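Local coordinates for glycoside hydrolase family 16 protein (Bacteroides ovatus, PDB 7KR6) that probably hydrolyses mixed-linkage beta-glucans as an endo-acting family 16 glucanase, seen here as a covalent adduct with a 2-fluoro trisaccharide inhibitor, at residues K104-Y109 against H229-I234; W130-N135 against Y233-L238; G143-M148 against T167-G172. The protein carries 1 engineered substitution. One frame throughout, in Å; residues are numbered along the deposited sequence.

Contact 1. Residues K104-Y109 against H229-I234; sequences KKSFKY and HDNFYI
Tyr109 OH meets His229 ND1 at 2.6 Å, a short hydrogen bond in which either group could be the donor. Each of these atoms lies at the edge of the other ring, near its plane. The two rings meet rim to rim, with planes 79° apart, and neither lies over the other. His229 NE2 is bonded to Ile222 O, so both imidazole nitrogens have partners and the rotation of the ring is fixed.

Lys108 reaches the same histidine at its backbone. Its chain is extended, with CG anti to the backbone N (chi1 167°), and this carries Lys108 NZ to 3.0 Å from His229 O. The ammonium group donates from above the carbonyl plane, not along a lone pair. On the way, CE passes over the rim of one face of the Tyr109 ring.

Further on, the segments join strands 93-107 and 232-240 of the family 16 beta-jelly roll. Phe107 and Phe232 form an antiparallel hydrogen-bonded pair. Phe107 N donates to Phe232 O at 3.1 Å, and Phe232 N returns a straighter bond to Phe107 O at 2.9 Å. The Phe107 ring turns an edge to Ile234, with Phe107 CE1 4.1 Å from Ile234 CG1, and the two side chains cross at about a right angle. Both phenylalanine rings also meet Trp203 and touch Met131.

Next to this pair, Ser106 OG rests 3.4 Å from Asn231 CB. This is packing; the hydroxyl has its hydrogen bond with Asp134 OD2, outside the two segments. On the Lys108 side of the asparagine, Asn231 OD1 sits 3.6 Å from Lys108 CB.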
loop_
_atom_site.group_PDB
_atom_site.type_symbol
_atom_site.label_atom_id
_atom_site.label_comp_id
_atom_site.label_asym_id
_atom_site.label_seq_id
_atom_site.Cartn_x
_atom_site.Cartn_y
_atom_site.Cartn_z
ATOM N N LYS A 104 3.638 -30.130 -0.317
ATOM C CA LYS A 104 4.200 -30.892 -1.465
ATOM C C LYS A 104 5.572 -30.355 -1.879
ATOM O O LYS A 104 6.491 -31.148 -2.195
ATOM C CB LYS A 104 3.214 -30.933 -2.636
ATOM C CG LYS A 104 1.861 -31.545 -2.326
ATOM C CD LYS A 104 0.890 -31.579 -3.522
ATOM C CE LYS A 104 -0.417 -32.309 -3.203
ATOM N NZ LYS A 104 -1.379 -32.234 -4.315
ATOM N N LYS A 105 5.751 -29.034 -1.993
ATOM C CA LYS A 105 7.051 -28.483 -2.399
ATOM C C LYS A 105 7.220 -27.175 -1.639
ATOM O O LYS A 105 6.457 -26.201 -1.889
ATOM C CB LYS A 105 7.117 -28.236 -3.900
ATOM C CG LYS A 105 8.485 -27.902 -4.448
ATOM C CD LYS A 105 9.543 -28.993 -4.309
ATOM C CE LYS A 105 8.987 -30.363 -4.642
ATOM N NZ LYS A 105 10.053 -31.383 -4.798
ATOM N N SER A 106 8.221 -27.120 -0.796
ATOM C CA SER A 106 8.522 -25.902 -0.013
ATOM C C SER A 106 10.032 -25.783 0.160
ATOM O O SER A 106 10.750 -26.762 -0.078
ATOM C CB SER A 106 7.791 -25.868 1.273
ATOM O OG SER A 106 8.246 -26.893 2.174
ATOM N N PHE A 107 10.502 -24.584 0.430
ATOM C CA PHE A 107 11.950 -24.306 0.443
ATOM C C PHE A 107 12.225 -23.058 1.281
ATOM O O PHE A 107 11.302 -22.339 1.607
ATOM C CB PHE A 107 12.474 -24.158 -0.970
ATOM C CG PHE A 107 11.985 -22.894 -1.639
ATOM C CD1 PHE A 107 10.698 -22.856 -2.165
ATOM C CD2 PHE A 107 12.797 -21.778 -1.747
ATOM C CE1 PHE A 107 10.215 -21.684 -2.740
ATOM C CE2 PHE A 107 12.329 -20.633 -2.378
ATOM C CZ PHE A 107 11.044 -20.596 -2.866
ATOM N N LYS A 108 13.497 -22.841 1.581
ATOM C CA LYS A 108 13.965 -21.732 2.437
ATOM C C LYS A 108 15.286 -21.263 1.859
ATOM O O LYS A 108 16.165 -22.122 1.543
ATOM C CB LYS A 108 14.102 -22.267 3.875
ATOM C CG LYS A 108 14.842 -21.398 4.863
ATOM C CD LYS A 108 15.081 -22.041 6.225
ATOM C CE LYS A 108 15.811 -21.076 7.139
ATOM N NZ LYS A 108 15.918 -21.573 8.529
ATOM N N TYR A 109 15.475 -19.951 1.759
ATOM C CA TYR A 109 16.759 -19.324 1.395
ATOM C C TYR A 109 17.296 -19.875 0.068
ATOM O O TYR A 109 18.499 -20.251 -0.003
ATOM C CB TYR A 109 17.784 -19.530 2.526
ATOM C CG TYR A 109 17.522 -18.911 3.873
ATOM C CD1 TYR A 109 16.562 -17.926 4.122
ATOM C CD2 TYR A 109 18.308 -19.290 4.951
ATOM C CE1 TYR A 109 16.359 -17.386 5.390
ATOM C CE2 TYR A 109 18.132 -18.741 6.210
ATOM C CZ TYR A 109 17.142 -17.808 6.453
ATOM O OH TYR A 109 16.982 -17.297 7.720
ATOM N N HIS A 229 11.798 -17.053 7.629
ATOM C CA HIS A 229 13.005 -17.856 7.964
ATOM C C HIS A 229 12.651 -19.341 8.134
ATOM O O HIS A 229 13.395 -20.057 8.863
ATOM C CB HIS A 229 13.709 -17.281 9.183
ATOM C CG HIS A 229 14.108 -15.863 8.959
ATOM N ND1 HIS A 229 15.224 -15.492 8.238
ATOM C CD2 HIS A 229 13.481 -14.735 9.323
ATOM C CE1 HIS A 229 15.260 -14.170 8.176
ATOM N NE2 HIS A 229 14.216 -13.683 8.852
ATOM N N ASP A 230 11.613 -19.788 7.441
ATOM C CA ASP A 230 11.141 -21.190 7.470
ATOM C C ASP A 230 10.694 -21.524 6.051
ATOM O O ASP A 230 10.603 -20.603 5.249
ATOM C CB ASP A 230 10.058 -21.348 8.538
ATOM C CG ASP A 230 10.600 -21.238 9.963
ATOM O OD1 ASP A 230 11.309 -22.182 10.420
ATOM O OD2 ASP A 230 10.308 -20.237 10.637
ATOM N N ASN A 231 10.410 -22.786 5.756
ATOM C CA ASN A 231 9.919 -23.199 4.437
ATOM C C ASN A 231 8.665 -22.418 4.043
ATOM O O ASN A 231 7.699 -22.285 4.848
ATOM C CB ASN A 231 9.610 -24.684 4.398
ATOM C CG ASN A 231 10.853 -25.530 4.530
ATOM O OD1 ASN A 231 11.970 -25.084 4.289
ATOM N ND2 ASN A 231 10.642 -26.769 4.968
ATOM N N PHE A 232 8.645 -22.048 2.763
ATOM C CA PHE A 232 7.473 -21.438 2.085
ATOM C C PHE A 232 7.140 -22.288 0.870
ATOM O O PHE A 232 8.070 -22.739 0.195
ATOM C CB PHE A 232 7.798 -19.998 1.681
ATOM C CG PHE A 232 7.543 -18.933 2.712
ATOM C CD1 PHE A 232 8.206 -18.935 3.935
ATOM C CD2 PHE A 232 6.678 -17.878 2.456
ATOM C CE1 PHE A 232 7.986 -17.926 4.870
ATOM C CE2 PHE A 232 6.443 -16.900 3.406
ATOM C CZ PHE A 232 7.126 -16.889 4.591
ATOM N N TYR A 233 5.852 -22.432 0.575
ATOM C CA TYR A 233 5.355 -23.028 -0.682
ATOM C C TYR A 233 4.895 -21.940 -1.662
ATOM O O TYR A 233 4.893 -20.742 -1.327
ATOM C CB TYR A 233 4.206 -23.971 -0.367
ATOM C CG TYR A 233 2.976 -23.355 0.242
ATOM C CD1 TYR A 233 1.953 -22.820 -0.552
ATOM C CD2 TYR A 233 2.792 -23.287 1.603
ATOM C CE1 TYR A 233 0.792 -22.296 -0.008
ATOM C CE2 TYR A 233 1.638 -22.770 2.156
ATOM C CZ TYR A 233 0.635 -22.237 1.354
ATOM O OH TYR A 233 -0.503 -21.742 1.890
ATOM N N ILE A 234 4.579 -22.394 -2.854
ATOM C CA ILE A 234 4.398 -21.517 -4.049
ATOM C C ILE A 234 2.937 -21.477 -4.417
ATOM O O ILE A 234 2.233 -22.510 -4.342
ATOM C CB ILE A 234 5.277 -22.008 -5.209
ATOM C CG1 ILE A 234 6.741 -22.128 -4.821
ATOM C CG2 ILE A 234 5.112 -21.122 -6.440
ATOM C CD1 ILE A 234 7.560 -23.079 -5.686
#

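Contact 2. Residues W130-N135 against Y233-L238; sequences WMMGDN and YILFNL. With G2F (2-deoxy-2-fluoro-alpha-D-glucopyranose), chain C.
Trp130 pairs with Leu235, Met131 with Ile234 and Met132 with Tyr233 in an antiparallel register, the strand axes closing to 4.6 Å at an angle of 139°. The outer two pairs are hydrogen-bonded in both directions, and the Met131 pair between them is non-hydrogen-bonded.

Trp130 carries the sugar-facing side. Its CG lies between the backbone N and the carbonyl carbon (chi1 55°), which lays the indole over Leu235. Leu235 CB sits 3.7 Å from the centroid of the five-membered ring, a CH-pi contact. The bound fluoroglucose covers the opposite face, with G2F C6 3.5 Å from Trp130 CE2. The indole is thus a platform under the sugar, an arrangement well known in carbohydrate-binding sites. Its rotation is held by Trp130 NE1, which donates to Asn237 OD1 at 2.7 Å. This bond is bent, with an N-H...O angle of 143°. The donor lies above the carbonyl plane of the Asn237 amide, not on a lone pair. Asn237 ND2 is in turn bonded to Tyr67 OH, a second-shell partner that positions the amide.

Met132 and Tyr233 lie side by side, pointing the same way. Met132 CE reaches 3.4 Å from Tyr233 OH, and also touches Leu235 CD2 at 3.9 Å. Met132 O lies over one face of the phenol ring, while Asp134 CA meets its edge. One water joins Tyr233 OH to Gly133 O, 2.9 Å from the latter.

Met131 and Ile234, on the other face, both pack on Ile112 of strand 112-117. Strand 232-240 lies between strands 125-133 and 93-107, and strand 125-133 is bonded on its far side to strand 144-150.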
loop_
_atom_site.group_PDB
_atom_site.type_symbol
_atom_site.label_atom_id
_atom_site.label_comp_id
_atom_site.label_asym_id
_atom_site.label_seq_id
_atom_site.Cartn_x
_atom_site.Cartn_y
_atom_site.Cartn_z
ATOM N N TRP A 130 3.332 -15.886 -5.899
ATOM C CA TRP A 130 3.534 -15.594 -4.470
ATOM C C TRP A 130 3.801 -16.866 -3.666
ATOM O O TRP A 130 3.855 -17.937 -4.237
ATOM C CB TRP A 130 2.329 -14.800 -3.982
ATOM C CG TRP A 130 0.969 -15.386 -4.190
ATOM C CD1 TRP A 130 0.309 -15.594 -5.367
ATOM C CD2 TRP A 130 0.004 -15.622 -3.160
ATOM N NE1 TRP A 130 -0.971 -16.000 -5.127
ATOM C CE2 TRP A 130 -1.181 -16.028 -3.787
ATOM C CE3 TRP A 130 0.031 -15.534 -1.762
ATOM C CZ2 TRP A 130 -2.341 -16.279 -3.067
ATOM C CZ3 TRP A 130 -1.115 -15.804 -1.067
ATOM C CH2 TRP A 130 -2.278 -16.175 -1.704
ATOM N N MET A 131 4.056 -16.680 -2.377
ATOM C CA MET A 131 4.496 -17.776 -1.494
ATOM C C MET A 131 3.859 -17.571 -0.131
ATOM O O MET A 131 3.658 -16.400 0.276
ATOM C CB MET A 131 6.023 -17.785 -1.377
ATOM C CG MET A 131 6.736 -18.078 -2.654
ATOM S SD MET A 131 8.489 -17.677 -2.571
ATOM C CE MET A 131 9.086 -18.363 -1.018
ATOM N N MET A 132 3.554 -18.664 0.570
ATOM C CA MET A 132 3.179 -18.565 2.004
ATOM C C MET A 132 3.932 -19.619 2.793
ATOM O O MET A 132 4.384 -20.602 2.211
ATOM C CB MET A 132 1.685 -18.739 2.264
ATOM C CG MET A 132 0.830 -17.537 1.824
ATOM S SD MET A 132 -0.903 -17.585 2.292
ATOM C CE MET A 132 -1.595 -18.653 1.051
ATOM N N GLY A 133 4.033 -19.395 4.089
ATOM C CA GLY A 133 4.709 -20.355 4.972
ATOM C C GLY A 133 4.030 -21.710 4.971
ATOM O O GLY A 133 2.823 -21.810 5.077
ATOM N N ASP A 134 4.838 -22.756 4.829
ATOM C CA ASP A 134 4.387 -24.179 4.735
ATOM C C ASP A 134 4.190 -24.713 6.159
ATOM O O ASP A 134 5.007 -25.550 6.595
ATOM C CB ASP A 134 5.393 -24.949 3.893
ATOM C CG ASP A 134 4.957 -26.361 3.529
ATOM O OD1 ASP A 134 3.754 -26.555 3.328
ATOM O OD2 ASP A 134 5.848 -27.260 3.506
ATOM N N ASN A 135 3.211 -24.185 6.868
ATOM C CA ASN A 135 2.895 -24.540 8.272
ATOM C C ASN A 135 1.384 -24.454 8.380
ATOM O O ASN A 135 0.733 -24.062 7.387
ATOM C CB ASN A 135 3.681 -23.635 9.227
ATOM C CG ASN A 135 3.373 -22.173 8.992
ATOM O OD1 ASN A 135 2.233 -21.776 9.093
ATOM N ND2 ASN A 135 4.389 -21.376 8.693
ATOM N N TYR A 233 5.852 -22.432 0.575
ATOM C CA TYR A 233 5.355 -23.028 -0.682
ATOM C C TYR A 233 4.895 -21.940 -1.662
ATOM O O TYR A 233 4.893 -20.742 -1.327
ATOM C CB TYR A 233 4.206 -23.971 -0.367
ATOM C CG TYR A 233 2.976 -23.355 0.242
ATOM C CD1 TYR A 233 1.953 -22.820 -0.552
ATOM C CD2 TYR A 233 2.792 -23.287 1.603
ATOM C CE1 TYR A 233 0.792 -22.296 -0.008
ATOM C CE2 TYR A 233 1.638 -22.770 2.156
ATOM C CZ TYR A 233 0.635 -22.237 1.354
ATOM O OH TYR A 233 -0.503 -21.742 1.890
ATOM N N ILE A 234 4.579 -22.394 -2.854
ATOM C CA ILE A 234 4.398 -21.517 -4.049
ATOM C C ILE A 234 2.937 -21.477 -4.417
ATOM O O ILE A 234 2.233 -22.510 -4.342
ATOM C CB ILE A 234 5.277 -22.008 -5.209
ATOM C CG1 ILE A 234 6.741 -22.128 -4.821
ATOM C CG2 ILE A 234 5.112 -21.122 -6.440
ATOM C CD1 ILE A 234 7.560 -23.079 -5.686
ATOM N N LEU A 235 2.486 -20.298 -4.844
ATOM C CA LEU A 235 1.142 -20.119 -5.390
ATOM C C LEU A 235 1.197 -19.322 -6.682
ATOM O O LEU A 235 2.090 -18.462 -6.845
ATOM C CB LEU A 235 0.191 -19.385 -4.446
ATOM C CG LEU A 235 0.046 -19.980 -3.048
ATOM C CD1 LEU A 235 0.942 -19.267 -2.061
ATOM C CD2 LEU A 235 -1.383 -19.916 -2.616
ATOM N N PHE A 236 0.249 -19.660 -7.567
ATOM C CA PHE A 236 -0.083 -18.854 -8.781
ATOM C C PHE A 236 -1.588 -18.710 -8.855
ATOM O O PHE A 236 -2.327 -19.677 -8.619
ATOM C CB PHE A 236 0.385 -19.507 -10.085
ATOM C CG PHE A 236 1.873 -19.691 -10.252
ATOM C CD1 PHE A 236 2.706 -18.695 -10.722
ATOM C CD2 PHE A 236 2.426 -20.933 -9.973
ATOM C CE1 PHE A 236 4.063 -18.928 -10.919
ATOM C CE2 PHE A 236 3.787 -21.145 -10.096
ATOM C CZ PHE A 236 4.604 -20.148 -10.579
ATOM N N ASN A 237 -2.070 -17.534 -9.250
ATOM C CA ASN A 237 -3.544 -17.377 -9.404
ATOM C C ASN A 237 -3.825 -16.222 -10.341
ATOM O O ASN A 237 -2.935 -15.356 -10.537
ATOM C CB ASN A 237 -4.259 -17.110 -8.084
ATOM C CG ASN A 237 -3.910 -15.750 -7.533
ATOM O OD1 ASN A 237 -2.746 -15.496 -7.157
ATOM N ND2 ASN A 237 -4.814 -14.789 -7.726
ATOM N N LEU A 238 -5.012 -16.262 -10.919
ATOM C CA LEU A 238 -5.549 -15.124 -11.709
ATOM C C LEU A 238 -6.863 -14.747 -11.038
ATOM O O LEU A 238 -7.920 -15.368 -11.297
ATOM C CB LEU A 238 -5.664 -15.495 -13.189
ATOM C CG LEU A 238 -6.298 -14.433 -14.097
ATOM C CD1 LEU A 238 -5.484 -13.150 -14.093
ATOM C CD2 LEU A 238 -6.319 -14.965 -15.503
HETATM C C1 G2F C . -0.836 -11.405 -0.720
HETATM C C2 G2F C . -2.153 -11.154 -0.071
HETATM C C3 G2F C . -3.182 -12.190 -0.474
HETATM C C4 G2F C . -3.322 -12.143 -1.974
HETATM C C5 G2F C . -1.918 -12.484 -2.565
HETATM C C6 G2F C . -1.817 -12.592 -4.069
HETATM O O3 G2F C . -4.416 -11.943 0.191
HETATM O O4 G2F C . -4.364 -13.107 -2.362
HETATM O O5 G2F C . -0.911 -11.540 -2.148
HETATM O O6 G2F C . -2.411 -11.395 -4.697
HETATM F F2 G2F C . -1.952 -11.042 1.338
HETATM O O HOH W 1 0.055 -21.351 4.573
#

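Contact 3. Residues G143-M148 against T167-G172; sequences GEIDIM and TAIHYG. With G2F (2-deoxy-2-fluoro-alpha-D-glucopyranose), chain C.
Glu144 and His170 form an antiparallel hydrogen-bonded pair, and their side chains lie side by side on the sugar-binding face. Glu144 OE1 is covalently bonded to G2F C1 at 1.4 Å. This matches a trapped glycosyl-enzyme intermediate, with Glu144 as the nucleophile, as in retaining family 16 enzymes. Glu144 CG lies anti to the backbone N (chi1 -163°), and a bend at chi2 turns the carboxylate to the anomeric carbon. The other oxygen, Glu144 OE2, comes to 3.2 Å from His170 CD2. The sugar fluorine stands over the centre of one face of the imidazole, and G2F F2 is 3.3 Å from His170 NE2. His170 ND1 is hydrogen-bonded to His178, which helps to set the ring.

The tight part of the contact is at Asp146 O, which accepts two bonds. Ala168 N donates in the carbonyl plane, on a lone pair. Thr167 OG1, anti to its own backbone N, also donates to Asp146 O in that plane at 2.8 Å. Asp146 N closes the pair with a bond to Ala168 O.

Side-chain packing is looser. Asp146 CB stays 4.2 Å from Ala168 CB. Asp146 OD2 is 3.5 Å from G2F O5, and a water at 3.0 Å from Asp146 OD2 links it to His170 NE2. On the other face, Ile145 CG1 and Ile169 CG2 just touch at 4.2 Å, and both residues pack on Phe228.

Ile147 and Met148 together face Phe129 in a classic beta bulge, as in the bulged active-site strand of laminarinase-like members. Strand 144-150 runs between strands 125-133 and 164-171, and strand 164-171 pairs onward with strand 179-186.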
loop_
_atom_site.group_PDB
_atom_site.type_symbol
_atom_site.label_atom_id
_atom_site.label_comp_id
_atom_site.label_asym_id
_atom_site.label_seq_id
_atom_site.Cartn_x
_atom_site.Cartn_y
_atom_site.Cartn_z
ATOM N N GLY A 143 2.970 -16.052 7.146
ATOM C CA GLY A 143 3.837 -15.214 6.306
ATOM C C GLY A 143 3.412 -15.310 4.853
ATOM O O GLY A 143 2.935 -16.364 4.396
ATOM N N GLU A 144 3.537 -14.206 4.124
ATOM C CA GLU A 144 3.212 -14.170 2.699
ATOM C C GLU A 144 4.259 -13.292 1.998
ATOM O O GLU A 144 4.574 -12.161 2.508
ATOM C CB GLU A 144 1.821 -13.603 2.459
ATOM C CG GLU A 144 1.243 -13.900 1.103
ATOM C CD GLU A 144 0.861 -12.679 0.294
ATOM O OE1 GLU A 144 -0.326 -12.580 -0.095
ATOM O OE2 GLU A 144 1.732 -11.785 0.124
ATOM N N ILE A 145 4.783 -13.797 0.896
ATOM C CA ILE A 145 5.652 -13.020 -0.032
ATOM C C ILE A 145 4.903 -12.921 -1.345
ATOM O O ILE A 145 4.647 -13.948 -1.964
ATOM C CB ILE A 145 7.035 -13.642 -0.239
ATOM C CG1 ILE A 145 7.732 -13.952 1.083
ATOM C CG2 ILE A 145 7.842 -12.714 -1.108
ATOM C CD1 ILE A 145 8.937 -14.819 0.898
ATOM N N ASP A 146 4.530 -11.703 -1.711
ATOM C CA ASP A 146 3.912 -11.419 -3.015
ATOM C C ASP A 146 5.055 -11.015 -3.928
ATOM O O ASP A 146 5.465 -9.870 -3.891
ATOM C CB ASP A 146 2.771 -10.444 -2.863
ATOM C CG ASP A 146 1.942 -10.266 -4.090
ATOM O OD1 ASP A 146 2.046 -11.129 -5.012
ATOM O OD2 ASP A 146 1.100 -9.289 -4.008
ATOM N N ILE A 147 5.548 -11.961 -4.735
ATOM C CA ILE A 147 6.744 -11.708 -5.569
ATOM C C ILE A 147 6.342 -10.690 -6.650
ATOM O O ILE A 147 7.033 -9.682 -6.848
ATOM C CB ILE A 147 7.313 -12.992 -6.190
ATOM C CG1 ILE A 147 7.799 -13.972 -5.122
ATOM C CG2 ILE A 147 8.420 -12.655 -7.168
ATOM C CD1 ILE A 147 8.098 -15.334 -5.652
ATOM N N MET A 148 5.233 -10.973 -7.294
ATOM C CA MET A 148 4.707 -10.067 -8.338
ATOM C C MET A 148 3.193 -10.146 -8.293
ATOM O O MET A 148 2.631 -11.224 -8.198
ATOM C CB MET A 148 5.238 -10.509 -9.707
ATOM C CG MET A 148 4.631 -9.819 -10.953
ATOM S SD MET A 148 2.999 -10.399 -11.455
ATOM C CE MET A 148 3.367 -12.028 -12.110
ATOM N N THR A 167 4.806 -5.464 -5.289
ATOM C CA THR A 167 5.412 -6.573 -4.522
ATOM C C THR A 167 5.155 -6.269 -3.042
ATOM O O THR A 167 5.065 -5.077 -2.661
ATOM C CB THR A 167 6.874 -6.735 -4.913
ATOM O OG1 THR A 167 7.406 -7.852 -4.184
ATOM C CG2 THR A 167 7.689 -5.509 -4.572
ATOM N N ALA A 168 5.044 -7.280 -2.190
ATOM C CA ALA A 168 4.608 -7.059 -0.817
ATOM C C ALA A 168 5.044 -8.209 0.086
ATOM O O ALA A 168 5.192 -9.337 -0.409
ATOM C CB ALA A 168 3.125 -6.868 -0.689
ATOM N N ILE A 169 5.123 -7.923 1.374
ATOM C CA ILE A 169 5.187 -8.985 2.404
ATOM C C ILE A 169 4.084 -8.711 3.414
ATOM O O ILE A 169 3.822 -7.540 3.772
ATOM C CB ILE A 169 6.589 -9.164 3.052
ATOM C CG1 ILE A 169 7.176 -7.863 3.614
ATOM C CG2 ILE A 169 7.561 -9.830 2.084
ATOM C CD1 ILE A 169 8.462 -8.066 4.416
ATOM N N HIS A 170 3.471 -9.773 3.914
ATOM C CA HIS A 170 2.435 -9.730 4.959
ATOM C C HIS A 170 2.843 -10.689 6.084
ATOM O O HIS A 170 3.336 -11.768 5.795
ATOM C CB HIS A 170 1.090 -10.146 4.407
ATOM C CG HIS A 170 0.593 -9.343 3.258
ATOM N ND1 HIS A 170 -0.488 -8.483 3.384
ATOM C CD2 HIS A 170 0.992 -9.306 1.977
ATOM C CE1 HIS A 170 -0.730 -7.959 2.204
ATOM N NE2 HIS A 170 0.152 -8.440 1.317
ATOM N N TYR A 171 2.601 -10.298 7.319
ATOM C CA TYR A 171 3.074 -11.047 8.494
ATOM C C TYR A 171 2.340 -10.521 9.721
ATOM O O TYR A 171 1.444 -9.676 9.615
ATOM C CB TYR A 171 4.602 -10.941 8.537
ATOM C CG TYR A 171 5.140 -9.539 8.554
ATOM C CD1 TYR A 171 5.340 -8.846 7.375
ATOM C CD2 TYR A 171 5.443 -8.871 9.743
ATOM C CE1 TYR A 171 5.792 -7.538 7.370
ATOM C CE2 TYR A 171 5.938 -7.581 9.759
ATOM C CZ TYR A 171 6.116 -6.895 8.558
ATOM O OH TYR A 171 6.621 -5.606 8.576
ATOM N N GLY A 172 2.657 -11.096 10.877
ATOM C CA GLY A 172 2.010 -10.720 12.151
ATOM C C GLY A 172 1.244 -11.899 12.712
ATOM O O GLY A 172 0.955 -12.845 11.992
HETATM C C1 G2F C . -0.836 -11.405 -0.720
HETATM C C2 G2F C . -2.153 -11.154 -0.071
HETATM C C3 G2F C . -3.182 -12.190 -0.474
HETATM C C4 G2F C . -3.322 -12.143 -1.974
HETATM C C5 G2F C . -1.918 -12.484 -2.565
HETATM C C6 G2F C . -1.817 -12.592 -4.069
HETATM O O3 G2F C . -4.416 -11.943 0.191
HETATM O O4 G2F C . -4.364 -13.107 -2.362
HETATM O O5 G2F C . -0.911 -11.540 -2.148
HETATM O O6 G2F C . -2.411 -11.395 -4.697
HETATM F F2 G2F C . -1.952 -11.042 1.338
HETATM O O HOH W 2 -0.135 -7.906 -1.654
#

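From the N terminus, the chain first lays down 104-109 at the end of strand 93-107, then 130-135, 143-148 and 167-172, and returns last through 229-238. Contact 3 closes the shortest loop, between strands that are near in sequence, and it lies within the loops of both other contacts. Those two loops end on the same stretch and overlap at Tyr233 and Ile234, with contact 2 starting later and reaching slightly further. Strand 232-240 thereby joins strand 93-107 to strand 125-133. Met131 N to Ile145 O then continues the sheet from contact 2 to contact 3. Asp134 OD2 ties contact 2 to Ser106 of contact 1. The sugar touches contacts 2 and 3.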